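Local structure of Lon211 (Mycobacterium tuberculosis, 6VBK) at residues T11-V16 with W120-V125; L19-V24 with L181-K186; L171-G176 with V196-L201. The protein is the N-terminal domain of the ATP-dependent Lon protease and, as in related Lon proteins, probably takes part in recognising and binding protein substrates. All blocks are in the same frame, centred on the assembly; numbering follows the deposited sequence.

Contact 1 (T11-V16 with W120-V125); sequences TLTLPV and WVEGTV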
loop_
_atom_site.group_PDB
_atom_site.type_symbol
_atom_site.label_atom_id
_atom_site.label_comp_id
_atom_site.label_asym_id
_atom_site.label_seq_id
_atom_site.Cartn_x
_atom_site.Cartn_y
_atom_site.Cartn_z
ATOM N N THR B 11 -2.504 -1.231 1.325
ATOM C CA THR B 11 -2.415 -1.849 2.644
ATOM C C THR B 11 -3.778 -1.785 3.322
ATOM O O THR B 11 -4.328 -0.697 3.523
ATOM C CB THR B 11 -1.356 -1.162 3.507
ATOM O OG1 THR B 11 -0.049 -1.547 3.062
ATOM C CG2 THR B 11 -1.522 -1.551 4.969
ATOM N N LEU B 12 -4.320 -2.949 3.665
ATOM C CA LEU B 12 -5.603 -3.042 4.343
ATOM C C LEU B 12 -5.412 -3.111 5.853
ATOM O O LEU B 12 -4.369 -3.529 6.359
ATOM C CB LEU B 12 -6.380 -4.273 3.873
ATOM C CG LEU B 12 -7.133 -4.200 2.547
ATOM C CD1 LEU B 12 -7.746 -5.550 2.238
ATOM C CD2 LEU B 12 -8.209 -3.130 2.600
ATOM N N THR B 13 -6.450 -2.696 6.573
ATOM C CA THR B 13 -6.509 -2.810 8.024
ATOM C C THR B 13 -7.743 -3.624 8.383
ATOM O O THR B 13 -8.870 -3.212 8.081
ATOM C CB THR B 13 -6.549 -1.430 8.687
ATOM O OG1 THR B 13 -5.332 -0.728 8.402
ATOM C CG2 THR B 13 -6.705 -1.564 10.188
ATOM N N LEU B 14 -7.534 -4.776 9.012
ATOM C CA LEU B 14 -8.603 -5.728 9.273
ATOM C C LEU B 14 -8.490 -6.268 10.689
ATOM O O LEU B 14 -7.383 -6.369 11.233
ATOM C CB LEU B 14 -8.560 -6.900 8.280
ATOM C CG LEU B 14 -8.692 -6.554 6.797
ATOM C CD1 LEU B 14 -8.316 -7.748 5.939
ATOM C CD2 LEU B 14 -10.104 -6.084 6.482
ATOM N N PRO B 15 -9.614 -6.624 11.309
ATOM C CA PRO B 15 -9.553 -7.302 12.608
ATOM C C PRO B 15 -9.202 -8.770 12.434
ATOM O O PRO B 15 -9.659 -9.433 11.500
ATOM C CB PRO B 15 -10.971 -7.125 13.163
ATOM C CG PRO B 15 -11.828 -7.063 11.944
ATOM C CD PRO B 15 -11.003 -6.393 10.871
ATOM N N VAL B 16 -8.378 -9.275 13.345
ATOM C CA VAL B 16 -7.897 -10.650 13.259
ATOM C C VAL B 16 -8.924 -11.583 13.885
ATOM O O VAL B 16 -9.255 -11.457 15.069
ATOM C CB VAL B 16 -6.529 -10.803 13.939
ATOM C CG1 VAL B 16 -6.140 -12.271 14.011
ATOM C CG2 VAL B 16 -5.476 -10.008 13.190
ATOM N N TRP B 120 -6.142 -5.592 15.654
ATOM C CA TRP B 120 -6.066 -5.075 14.297
ATOM C C TRP B 120 -4.639 -5.174 13.778
ATOM O O TRP B 120 -3.681 -4.902 14.507
ATOM C CB TRP B 120 -6.541 -3.621 14.238
ATOM C CG TRP B 120 -8.005 -3.456 14.505
ATOM C CD1 TRP B 120 -8.619 -3.419 15.723
ATOM C CD2 TRP B 120 -9.042 -3.297 13.529
ATOM N NE1 TRP B 120 -9.974 -3.250 15.566
ATOM C CE2 TRP B 120 -10.259 -3.171 14.228
ATOM C CE3 TRP B 120 -9.059 -3.249 12.132
ATOM C CZ2 TRP B 120 -11.478 -3.003 13.577
ATOM C CZ3 TRP B 120 -10.270 -3.079 11.488
ATOM C CH2 TRP B 120 -11.463 -2.960 12.211
ATOM N N VAL B 121 -4.504 -5.574 12.512
ATOM C CA VAL B 121 -3.213 -5.649 11.842
ATOM C C VAL B 121 -3.347 -5.036 10.456
ATOM O O VAL B 121 -4.436 -4.969 9.882
ATOM C CB VAL B 121 -2.680 -7.098 11.731
ATOM C CG1 VAL B 121 -2.527 -7.728 13.109
ATOM C CG2 VAL B 121 -3.591 -7.936 10.848
ATOM N N GLU B 122 -2.220 -4.578 9.924
ATOM C CA GLU B 122 -2.158 -4.121 8.546
ATOM C C GLU B 122 -1.798 -5.285 7.634
ATOM O O GLU B 122 -1.030 -6.177 8.006
ATOM C CB GLU B 122 -1.139 -2.992 8.386
ATOM C CG GLU B 122 -1.541 -1.697 9.074
ATOM C CD GLU B 122 -0.530 -0.588 8.867
ATOM O OE1 GLU B 122 0.543 -0.861 8.289
ATOM O OE2 GLU B 122 -0.808 0.556 9.281
ATOM N N GLY B 123 -2.367 -5.275 6.432
ATOM C CA GLY B 123 -2.146 -6.363 5.499
ATOM C C GLY B 123 -2.221 -5.894 4.063
ATOM O O GLY B 123 -2.758 -4.824 3.760
ATOM N N THR B 124 -1.680 -6.724 3.173
ATOM C CA THR B 124 -1.609 -6.419 1.750
ATOM C C THR B 124 -2.250 -7.553 0.965
ATOM O O THR B 124 -1.854 -8.713 1.114
ATOM C CB THR B 124 -0.160 -6.217 1.302
ATOM O OG1 THR B 124 0.405 -5.109 2.009
ATOM C CG2 THR B 124 -0.098 -5.948 -0.194
ATOM N N VAL B 125 -3.237 -7.216 0.131
ATOM C CA VAL B 125 -3.835 -8.213 -0.746
ATOM C C VAL B 125 -2.780 -8.720 -1.716
ATOM O O VAL B 125 -2.087 -7.934 -2.372
ATOM C CB VAL B 125 -5.041 -7.626 -1.492
ATOM C CG1 VAL B 125 -5.699 -8.691 -2.357
ATOM C CG2 VAL B 125 -6.038 -7.044 -0.510
#
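Strands 11-16 and 120-125 run antiparallel, their short axes 4.3 Å apart at closest approach and inclined by 138°, a marked twist for neighbours in the curled beta-sheet of the Lon N-terminal domain. Two hydrogen-bonded pairs set the register. Between Leu12 and Gly123 the bonds are tight: Leu12 N reaches Gly123 O at a very short 2.4 Å, and Gly123 N meets Leu12 O at 2.7 Å. Leu14 and Val121 exchange longer but straighter bonds, Leu14 N to Val121 O being 3.2 Å with 166° at the hydrogen. On the face carrying Leu12, Leu14 and Val121, Leu12 CD1 meets Val125 CG2 at 3.6 Å; Val16 CG2 is packed against both methyls of Val121.

The other face carries Thr13, Pro15 and Trp120. With CG anti to its carbonyl carbon (chi1 -68°), Trp120 lies alongside Pro15, and helix 38-50 adds Ala46 and Ala50 to its surroundings. Its indole NE1 is satisfied by Pro115 O. Thr13 CG2 approaches Trp120 CE3 obliquely at 3.5 Å. The proline makes a CH-pi contact over the ring face, Pro15 CD standing 3.9 Å from the centroid of the six-membered ring of Trp120.

Contact 2 (L19-V24 with L181-K186); sequences LEDGVV and LTDEQK
The carboxylates of Asp21 and Asp183 are turned 86° against each other, and the plane of Asp183, the residue that follows the N-cap in the capping box of helix 183-191, is met from above by the backbone N-H of Gly22. That donor lies 37° out of the plane, with Gly22 N 2.8 Å from Asp183 OD2 and 156° at the hydrogen. Asp21 OD1 comes within 3.9 Å of Asp183 OD2, so two like charges lie close together; the Gly22 bond may offset part of this repulsion and the proximity could raise the affinity of either acid for a proton.

In the capping box Thr182 is the N-cap: its OG1 accepts a weak bond from Gln185 N, while Thr182 N donates almost straight to Gln185 OE1. The box closes the first turn, with one firm and one weak bond, and Asp183, with CG anti to its carbonyl carbon, extends toward the loop between strands 9-19 and 29-33. The contact thus joins a loop of the beta-sheet part to the helical part of the Lon N-terminal domain.

Gly22 has a positive phi, and at its backbone angles a CB would collide with the carbonyl oxygen before it. Beyond it Val23 is directed toward the helix, where its side chain and that of Lys186 run antiparallel alongside each other, with Ile187 and Leu190 of the same helix also touching it. The lysine chain is fully extended, and its NZ donates to Gly176 O. Where the two residues pass, Val23 CB lies 3.8 Å from Lys186 CB.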
loop_
_atom_site.group_PDB
_atom_site.type_symbol
_atom_site.label_atom_id
_atom_site.label_comp_id
_atom_site.label_asym_id
_atom_site.label_seq_id
_atom_site.Cartn_x
_atom_site.Cartn_y
_atom_site.Cartn_z
ATOM N N LEU B 19 -8.282 -18.676 14.098
ATOM C CA LEU B 19 -8.852 -20.030 13.883
ATOM C C LEU B 19 -7.962 -21.042 14.616
ATOM O O LEU B 19 -6.841 -21.291 14.137
ATOM C CB LEU B 19 -8.888 -20.318 12.380
ATOM C CG LEU B 19 -9.585 -19.262 11.525
ATOM C CD1 LEU B 19 -9.456 -19.590 10.049
ATOM C CD2 LEU B 19 -11.047 -19.130 11.915
ATOM N N GLU B 20 -8.432 -21.566 15.750
ATOM C CA GLU B 20 -7.639 -22.543 16.540
ATOM C C GLU B 20 -7.408 -23.797 15.693
ATOM O O GLU B 20 -6.265 -24.290 15.657
ATOM C CB GLU B 20 -8.417 -22.942 17.795
ATOM C CG GLU B 20 -8.804 -21.772 18.682
ATOM C CD GLU B 20 -7.885 -21.527 19.866
ATOM O OE1 GLU B 20 -6.658 -21.459 19.661
ATOM O OE2 GLU B 20 -8.402 -21.412 20.993
ATOM N N ASP B 21 -8.457 -24.270 15.017
ATOM C CA ASP B 21 -8.348 -25.483 14.165
ATOM C C ASP B 21 -8.994 -25.214 12.803
ATOM O O ASP B 21 -10.102 -24.648 12.768
ATOM C CB ASP B 21 -8.923 -26.715 14.869
ATOM C CG ASP B 21 -7.881 -27.486 15.661
ATOM O OD1 ASP B 21 -6.682 -27.333 15.354
ATOM O OD2 ASP B 21 -8.276 -28.234 16.579
ATOM N N GLY B 22 -8.322 -25.638 11.731
ATOM C CA GLY B 22 -8.830 -25.468 10.358
ATOM C C GLY B 22 -8.302 -24.197 9.724
ATOM O O GLY B 22 -8.141 -23.198 10.444
ATOM N N VAL B 23 -8.122 -24.219 8.404
ATOM C CA VAL B 23 -7.604 -23.038 7.659
ATOM C C VAL B 23 -8.623 -22.670 6.582
ATOM O O VAL B 23 -9.017 -23.563 5.812
ATOM C CB VAL B 23 -6.228 -23.341 7.039
ATOM C CG1 VAL B 23 -5.809 -22.277 6.039
ATOM C CG2 VAL B 23 -5.159 -23.528 8.103
ATOM N N VAL B 24 -9.015 -21.397 6.528
ATOM C CA VAL B 24 -9.982 -20.933 5.494
ATOM C C VAL B 24 -9.179 -20.367 4.320
ATOM O O VAL B 24 -8.490 -19.350 4.507
ATOM C CB VAL B 24 -10.966 -19.896 6.064
ATOM C CG1 VAL B 24 -11.941 -19.414 5.004
ATOM C CG2 VAL B 24 -11.713 -20.441 7.268
ATOM N N LEU B 181 -5.828 -33.825 4.614
ATOM C CA LEU B 181 -4.723 -32.882 4.679
ATOM C C LEU B 181 -4.689 -32.239 6.058
ATOM O O LEU B 181 -5.736 -31.944 6.643
ATOM C CB LEU B 181 -4.842 -31.804 3.594
ATOM C CG LEU B 181 -4.410 -32.198 2.179
ATOM C CD1 LEU B 181 -4.607 -31.035 1.219
ATOM C CD2 LEU B 181 -2.961 -32.662 2.167
ATOM N N THR B 182 -3.484 -32.036 6.575
ATOM C CA THR B 182 -3.305 -31.436 7.886
ATOM C C THR B 182 -3.242 -29.917 7.770
ATOM O O THR B 182 -3.005 -29.358 6.696
ATOM C CB THR B 182 -2.034 -31.959 8.554
ATOM O OG1 THR B 182 -0.887 -31.392 7.911
ATOM C CG2 THR B 182 -1.969 -33.475 8.448
ATOM N N ASP B 183 -3.453 -29.249 8.906
ATOM C CA ASP B 183 -3.475 -27.791 8.914
ATOM C C ASP B 183 -2.104 -27.202 8.612
ATOM O O ASP B 183 -2.016 -26.147 7.974
ATOM C CB ASP B 183 -3.989 -27.281 10.258
ATOM C CG ASP B 183 -5.344 -27.854 10.612
ATOM O OD1 ASP B 183 -5.725 -28.887 10.021
ATOM O OD2 ASP B 183 -6.033 -27.269 11.473
ATOM N N GLU B 184 -1.029 -27.858 9.058
ATOM C CA GLU B 184 0.311 -27.383 8.724
ATOM C C GLU B 184 0.526 -27.380 7.216
ATOM O O GLU B 184 1.187 -26.486 6.675
ATOM C CB GLU B 184 1.368 -28.244 9.417
ATOM C CG GLU B 184 2.777 -27.676 9.333
ATOM C CD GLU B 184 3.816 -28.593 9.950
ATOM O OE1 GLU B 184 4.642 -29.153 9.197
ATOM O OE2 GLU B 184 3.802 -28.761 11.188
ATOM N N GLN B 185 -0.028 -28.376 6.520
ATOM C CA GLN B 185 -0.018 -28.352 5.061
ATOM C C GLN B 185 -0.941 -27.264 4.528
ATOM O O GLN B 185 -0.595 -26.563 3.570
ATOM C CB GLN B 185 -0.426 -29.720 4.511
ATOM C CG GLN B 185 0.632 -30.801 4.656
ATOM C CD GLN B 185 0.115 -32.172 4.258
ATOM O OE1 GLN B 185 -0.903 -32.637 4.771
ATOM N NE2 GLN B 185 0.813 -32.823 3.334
ATOM N N LYS B 186 -2.117 -27.109 5.142
ATOM C CA LYS B 186 -3.069 -26.096 4.696
ATOM C C LYS B 186 -2.519 -24.688 4.886
ATOM O O LYS B 186 -2.752 -23.807 4.050
ATOM C CB LYS B 186 -4.394 -26.261 5.441
ATOM C CG LYS B 186 -5.132 -27.551 5.116
ATOM C CD LYS B 186 -6.430 -27.659 5.898
ATOM C CE LYS B 186 -7.166 -28.948 5.572
ATOM N NZ LYS B 186 -8.444 -29.054 6.327
#

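Contact 3 (L171-G176 with V196-L201); sequences LADNSG and VERLEL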
loop_
_atom_site.group_PDB
_atom_site.type_symbol
_atom_site.label_atom_id
_atom_site.label_comp_id
_atom_site.label_asym_id
_atom_site.label_seq_id
_atom_site.Cartn_x
_atom_site.Cartn_y
_atom_site.Cartn_z
ATOM N N LEU B 171 -8.990 -24.255 -7.749
ATOM C CA LEU B 171 -8.901 -25.706 -7.622
ATOM C C LEU B 171 -7.944 -26.108 -6.507
ATOM O O LEU B 171 -8.235 -27.025 -5.730
ATOM C CB LEU B 171 -8.458 -26.318 -8.950
ATOM C CG LEU B 171 -8.115 -27.808 -8.947
ATOM C CD1 LEU B 171 -9.348 -28.650 -8.650
ATOM C CD2 LEU B 171 -7.486 -28.214 -10.273
ATOM N N ALA B 172 -6.794 -25.438 -6.416
ATOM C CA ALA B 172 -5.831 -25.777 -5.374
ATOM C C ALA B 172 -6.353 -25.398 -3.994
ATOM O O ALA B 172 -6.187 -26.156 -3.032
ATOM C CB ALA B 172 -4.492 -25.095 -5.653
ATOM N N ASP B 173 -7.000 -24.238 -3.882
ATOM C CA ASP B 173 -7.513 -23.778 -2.597
ATOM C C ASP B 173 -8.721 -24.570 -2.115
ATOM O O ASP B 173 -9.077 -24.461 -0.938
ATOM C CB ASP B 173 -7.865 -22.293 -2.678
ATOM C CG ASP B 173 -6.634 -21.407 -2.694
ATOM O OD1 ASP B 173 -5.590 -21.840 -2.163
ATOM O OD2 ASP B 173 -6.710 -20.281 -3.230
ATOM N N ASN B 174 -9.357 -25.363 -2.981
ATOM C CA ASN B 174 -10.454 -26.212 -2.536
ATOM C C ASN B 174 -9.977 -27.364 -1.661
ATOM O O ASN B 174 -10.807 -28.029 -1.032
ATOM C CB ASN B 174 -11.229 -26.751 -3.743
ATOM C CG ASN B 174 -12.605 -27.279 -3.370
ATOM O OD1 ASN B 174 -12.793 -28.481 -3.180
ATOM N ND2 ASN B 174 -13.576 -26.377 -3.261
ATOM N N SER B 175 -8.665 -27.606 -1.597
ATOM C CA SER B 175 -8.110 -28.632 -0.725
ATOM C C SER B 175 -8.306 -28.322 0.754
ATOM O O SER B 175 -8.091 -29.207 1.588
ATOM C CB SER B 175 -6.620 -28.819 -1.021
ATOM O OG SER B 175 -5.916 -27.597 -0.889
ATOM N N GLY B 176 -8.704 -27.095 1.098
ATOM C CA GLY B 176 -8.996 -26.768 2.482
ATOM C C GLY B 176 -10.158 -27.546 3.060
ATOM O O GLY B 176 -10.275 -27.651 4.286
ATOM N N VAL B 196 1.452 -22.106 -9.413
ATOM C CA VAL B 196 2.248 -23.242 -9.870
ATOM C C VAL B 196 2.833 -23.995 -8.682
ATOM O O VAL B 196 2.826 -25.231 -8.646
ATOM C CB VAL B 196 3.344 -22.774 -10.847
ATOM C CG1 VAL B 196 4.487 -23.777 -10.895
ATOM C CG2 VAL B 196 2.761 -22.570 -12.236
ATOM N N GLU B 197 3.330 -23.261 -7.683
ATOM C CA GLU B 197 3.899 -23.903 -6.503
ATOM C C GLU B 197 2.843 -24.674 -5.719
ATOM O O GLU B 197 3.089 -25.805 -5.287
ATOM C CB GLU B 197 4.568 -22.861 -5.609
ATOM C CG GLU B 197 5.836 -22.249 -6.174
ATOM C CD GLU B 197 6.407 -21.177 -5.266
ATOM O OE1 GLU B 197 5.829 -20.071 -5.211
ATOM O OE2 GLU B 197 7.426 -21.444 -4.595
ATOM N N ARG B 198 1.663 -24.079 -5.524
ATOM C CA ARG B 198 0.629 -24.726 -4.721
ATOM C C ARG B 198 0.172 -26.034 -5.354
ATOM O O ARG B 198 0.111 -27.072 -4.685
ATOM C CB ARG B 198 -0.560 -23.786 -4.529
ATOM C CG ARG B 198 -0.271 -22.584 -3.655
ATOM C CD ARG B 198 -1.539 -22.111 -2.970
ATOM N NE ARG B 198 -2.647 -21.957 -3.905
ATOM C CZ ARG B 198 -2.873 -20.859 -4.617
ATOM N NH1 ARG B 198 -2.065 -19.814 -4.502
ATOM N NH2 ARG B 198 -3.908 -20.805 -5.442
ATOM N N LEU B 199 -0.172 -25.998 -6.643
ATOM C CA LEU B 199 -0.554 -27.221 -7.343
ATOM C C LEU B 199 0.557 -28.258 -7.261
ATOM O O LEU B 199 0.317 -29.421 -6.922
ATOM C CB LEU B 199 -0.901 -26.907 -8.799
ATOM C CG LEU B 199 -2.231 -26.188 -9.036
ATOM C CD1 LEU B 199 -2.294 -25.633 -10.447
ATOM C CD2 LEU B 199 -3.393 -27.134 -8.782
ATOM N N GLU B 200 1.792 -27.838 -7.542
ATOM C CA GLU B 200 2.948 -28.713 -7.400
ATOM C C GLU B 200 3.148 -29.169 -5.958
ATOM O O GLU B 200 3.728 -30.237 -5.731
ATOM C CB GLU B 200 4.181 -27.989 -7.947
ATOM C CG GLU B 200 4.211 -27.722 -9.437
ATOM C CD GLU B 200 5.444 -26.937 -9.848
ATOM O OE1 GLU B 200 6.160 -26.449 -8.952
ATOM O OE2 GLU B 200 5.692 -26.791 -11.063
ATOM N N LEU B 201 2.657 -28.401 -4.982
ATOM C CA LEU B 201 2.688 -28.845 -3.590
ATOM C C LEU B 201 1.584 -29.857 -3.303
ATOM O O LEU B 201 1.843 -30.924 -2.735
ATOM C CB LEU B 201 2.559 -27.648 -2.646
ATOM C CG LEU B 201 3.819 -26.841 -2.337
ATOM C CD1 LEU B 201 3.461 -25.512 -1.690
ATOM C CD2 LEU B 201 4.751 -27.638 -1.439
#
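Arg198 starts from CB on the side of helix 195-207 that looks at helix 168-173, its CG anti to the carbonyl carbon (chi1 -69°). From CG the chain goes on to CD nearly extended, then bends at chi3 (-50°), and this turn carries the guanidinium across the end of Asp173. Arg198 CD comes within 4.1 Å of Asp173 OD1. At Arg198 NE two neighbours meet: Asp173 OD1 is 3.4 Å away, and Ala172 CB lies at the edge of the guanidinium, 4.0 Å from Arg198 NE. Arg198 CZ sits 3.8 Å from Asp173 OD1. At the tip, Arg198 NH2 has Asp173 OD2 at 3.6 Å and donates a hydrogen bond to Ser169 OG, whereas NH1 donates to Thr192 O.

The carboxylate lies over a face of the guanidinium, the two planes only 19° apart. The pair is therefore a salt bridge through charge alone: the oxygen is well out of the guanidinium plane and no N-H of Arg198 points at it. Asp173 has a second cationic partner, Arg105 of strand 96-112, which forms a salt bridge with the same OD1. Two arginines sharing one buried acid would be expected to favour its ionised form.

In the helical part of the Lon N-terminal domain, this contact packs two helices separated in sequence by helix 183-191, whose Val189 touches both Asp173 and Arg198. An apolar patch adjoins the charges. Ala172 CB points at the partner helix and meets Leu199 CD2 at 3.9 Å, and the same methyl of Leu199 is 4.5 Å from Leu171 CD2. Leu138 of helix 133-153 also packs on Leu199. Residues 174-176 form a 3-10 segment; nearby, Ala172 O accepts from both Ser175 N and Ser175 OG, the hydroxyl at 2.6 Å.

Contact 3 is wholly buried, contact 1 partly so, and contact 2 lies at the surface. Contact 1 joins strands within the sheet, contact 3 helices within the helical part, and contact 2 bridges the two parts. Their chemistry follows: paired backbone bonds in contact 1, one backbone-to-carboxylate bond in contact 2, a face-on salt bridge beside apolar methyls in contact 3. Segments 11-16 and 19-24 both belong to the region of strand 9-19 and its following loop, yet contacts 1 and 2 are centred 20 Å apart. Contacts 2 and 3 touch directly, Leu181 CD1 packing on Ser175 CB at 3.7 Å, whereas contacts 1 and 3 lie on opposite sides of the chain's centre.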